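Local structure of tapirin (Caldicellulosiruptor hydrothermalis, 6N2C) at residues D561-S565 / K566-K570. The protein probably binds cellulose through its beta-helical C-terminal domain, which also carries a zinc ion, and so is likely to attach the thermophilic bacterium to plant biomass. Residues are numbered along the deposited sequence; the frame is centred on the assembly and turned at random. Where two conformers were deposited one is given.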
loop_
_atom_site.group_PDB
_atom_site.type_symbol
_atom_site.label_atom_id
_atom_site.label_comp_id
_atom_site.label_asym_id
_atom_site.label_seq_id
_atom_site.Cartn_x
_atom_site.Cartn_y
_atom_site.Cartn_z
ATOM N N ASP A 561 -1.551 32.376 0.873
ATOM C CA ASP A 561 -0.865 33.473 1.558
ATOM C C ASP A 561 -1.460 33.686 2.978
ATOM O O ASP A 561 -0.706 33.895 3.930
ATOM C CB ASP A 561 -1.030 34.787 0.801
ATOM C CG ASP A 561 -0.278 34.782 -0.544
ATOM O OD1 ASP A 561 0.545 33.912 -0.852
ATOM O OD2 ASP A 561 -0.585 35.720 -1.220
ATOM N N TYR A 562 -2.768 33.635 3.097
ATOM C CA TYR A 562 -3.417 33.734 4.396
ATOM C C TYR A 562 -3.002 32.619 5.338
ATOM O O TYR A 562 -2.545 32.866 6.521
ATOM C CB TYR A 562 -4.921 33.749 4.301
ATOM C CG TYR A 562 -5.647 33.824 5.604
ATOM C CD1 TYR A 562 -5.781 35.040 6.296
ATOM C CD2 TYR A 562 -6.089 32.671 6.257
ATOM C CE1 TYR A 562 -6.430 35.086 7.515
ATOM C CE2 TYR A 562 -6.666 32.694 7.510
ATOM C CZ TYR A 562 -6.897 33.904 8.113
ATOM O OH TYR A 562 -7.463 33.947 9.322
ATOM N N LEU A 563 -3.061 31.396 4.849
ATOM C CA LEU A 563 -2.680 30.286 5.689
ATOM C C LEU A 563 -1.222 30.341 6.146
ATOM O O LEU A 563 -0.903 29.968 7.300
ATOM C CB LEU A 563 -2.893 28.947 5.020
ATOM C CG LEU A 563 -4.363 28.658 4.683
ATOM C CD1 LEU A 563 -4.508 27.420 3.773
ATOM C CD2 LEU A 563 -5.271 28.485 5.874
ATOM N N LEU A 564 -0.343 30.807 5.297
ATOM C CA LEU A 564 1.014 30.935 5.629
ATOM C C LEU A 564 1.190 32.073 6.686
ATOM O O LEU A 564 2.014 31.888 7.607
ATOM C CB LEU A 564 1.868 31.325 4.386
ATOM C CG LEU A 564 2.107 30.221 3.350
ATOM C CD1 LEU A 564 2.779 30.716 2.056
ATOM C CD2 LEU A 564 3.025 29.177 3.902
ATOM N N SER A 565 0.463 33.166 6.528
ATOM C CA SER A 565 0.601 34.305 7.436
ATOM C C SER A 565 0.214 33.944 8.852
ATOM O O SER A 565 0.818 34.455 9.810
ATOM C CB SER A 565 -0.188 35.506 6.980
ATOM O OG SER A 565 -1.601 35.386 7.170
ATOM N N LYS A 566 -0.718 33.008 8.973
ATOM C CA LYS A 566 -1.176 32.522 10.247
ATOM C C LYS A 566 -0.464 31.290 10.725
ATOM O O LYS A 566 -0.771 30.787 11.824
ATOM C CB LYS A 566 -2.659 32.297 10.224
ATOM C CG LYS A 566 -3.564 33.443 9.824
ATOM C CD LYS A 566 -3.232 34.776 10.533
ATOM C CE LYS A 566 -4.339 35.772 10.348
ATOM N NZ LYS A 566 -3.831 37.132 10.652
ATOM N N ASN A 567 0.575 30.858 10.024
ATOM C CA ASN A 567 1.319 29.661 10.295
ATOM C C ASN A 567 0.408 28.429 10.439
ATOM O O ASN A 567 0.729 27.467 11.194
ATOM C CB ASN A 567 2.209 29.762 11.558
ATOM C CG ASN A 567 3.374 30.778 11.462
ATOM O OD1 ASN A 567 4.027 31.009 12.475
ATOM N ND2 ASN A 567 3.685 31.304 10.288
ATOM N N ILE A 568 -0.701 28.391 9.669
ATOM C CA ILE A 568 -1.525 27.206 9.616
ATOM C C ILE A 568 -0.825 26.193 8.688
ATOM O O ILE A 568 -0.945 24.971 8.857
ATOM C CB ILE A 568 -2.959 27.559 9.150
ATOM C CG1 ILE A 568 -3.635 28.392 10.161
ATOM C CG2 ILE A 568 -3.775 26.288 8.842
ATOM C CD1 ILE A 568 -4.792 29.187 9.641
ATOM N N ILE A 569 -0.078 26.700 7.714
ATOM C CA ILE A 569 0.900 25.886 6.996
ATOM C C ILE A 569 2.222 26.557 7.007
ATOM O O ILE A 569 2.323 27.770 7.127
ATOM C CB ILE A 569 0.418 25.551 5.544
ATOM C CG1 ILE A 569 0.271 26.841 4.707
ATOM C CG2 ILE A 569 -0.878 24.753 5.606
ATOM C CD1 ILE A 569 -0.031 26.640 3.228
ATOM N N LYS A 570 3.260 25.747 6.931
ATOM C CA LYS A 570 4.639 26.235 6.781
ATOM C C LYS A 570 5.197 25.465 5.605
ATOM O O LYS A 570 5.064 24.188 5.584
ATOM C CB LYS A 570 5.464 25.957 8.091
ATOM C CG LYS A 570 5.125 26.899 9.251
ATOM C CD LYS A 570 6.346 27.204 10.166
ATOM C CE LYS A 570 6.009 28.307 11.146
ATOM N NZ LYS A 570 7.162 28.561 12.079
HETATM O O HOH W 1 3.992 29.892 7.483
#
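Lys566 CG sits over one face of the Tyr562 ring, displaced toward the rim, in a CH-pi contact 4.0 Å from the ring centroid. The ring reaches this position with Tyr562 CG anti to the backbone N (chi1 179°), and a bend at chi2 of the lysine brings Lys566 CE, beyond the rim, to within 3.6 Å of Tyr562 CE1. Tyr562 OH is hydrogen-bonded to Glu473, tying the helix to a loop much earlier in the chain. Replacing Tyr562 by alanine is likely to leave Lys566 CG without the ring face and Glu473 without its hydroxyl partner.

Backbone bonds end helix 557-565 in a Schellman motif: Ile568 N reaches Leu563 O at 2.9 Å, Asn567 N reaches Leu564 O at 3.0 Å, and Asn567, the C-prime residue, has positive phi (51°). Tyr562 O accepts from both Lys566 N and Ser565 OG, the hydroxyl lying 2.8 Å from that oxygen. Leu564 O is gripped by three donors: Asn567 N from above the carbonyl plane, Asn567 ND2 nearly in line with the C=O, and a water that also donates to Ile569 O.

The chain returned by the turn packs apolar side chains on the helix. Ile569 CG1, in one of its two conformers, meets both Leu563 CB and, at 3.7 Å, Leu564 CD2, while Leu563 CD2 touches Ile568 CD1 at 3.9 Å; Ile568 also packs on Ile471.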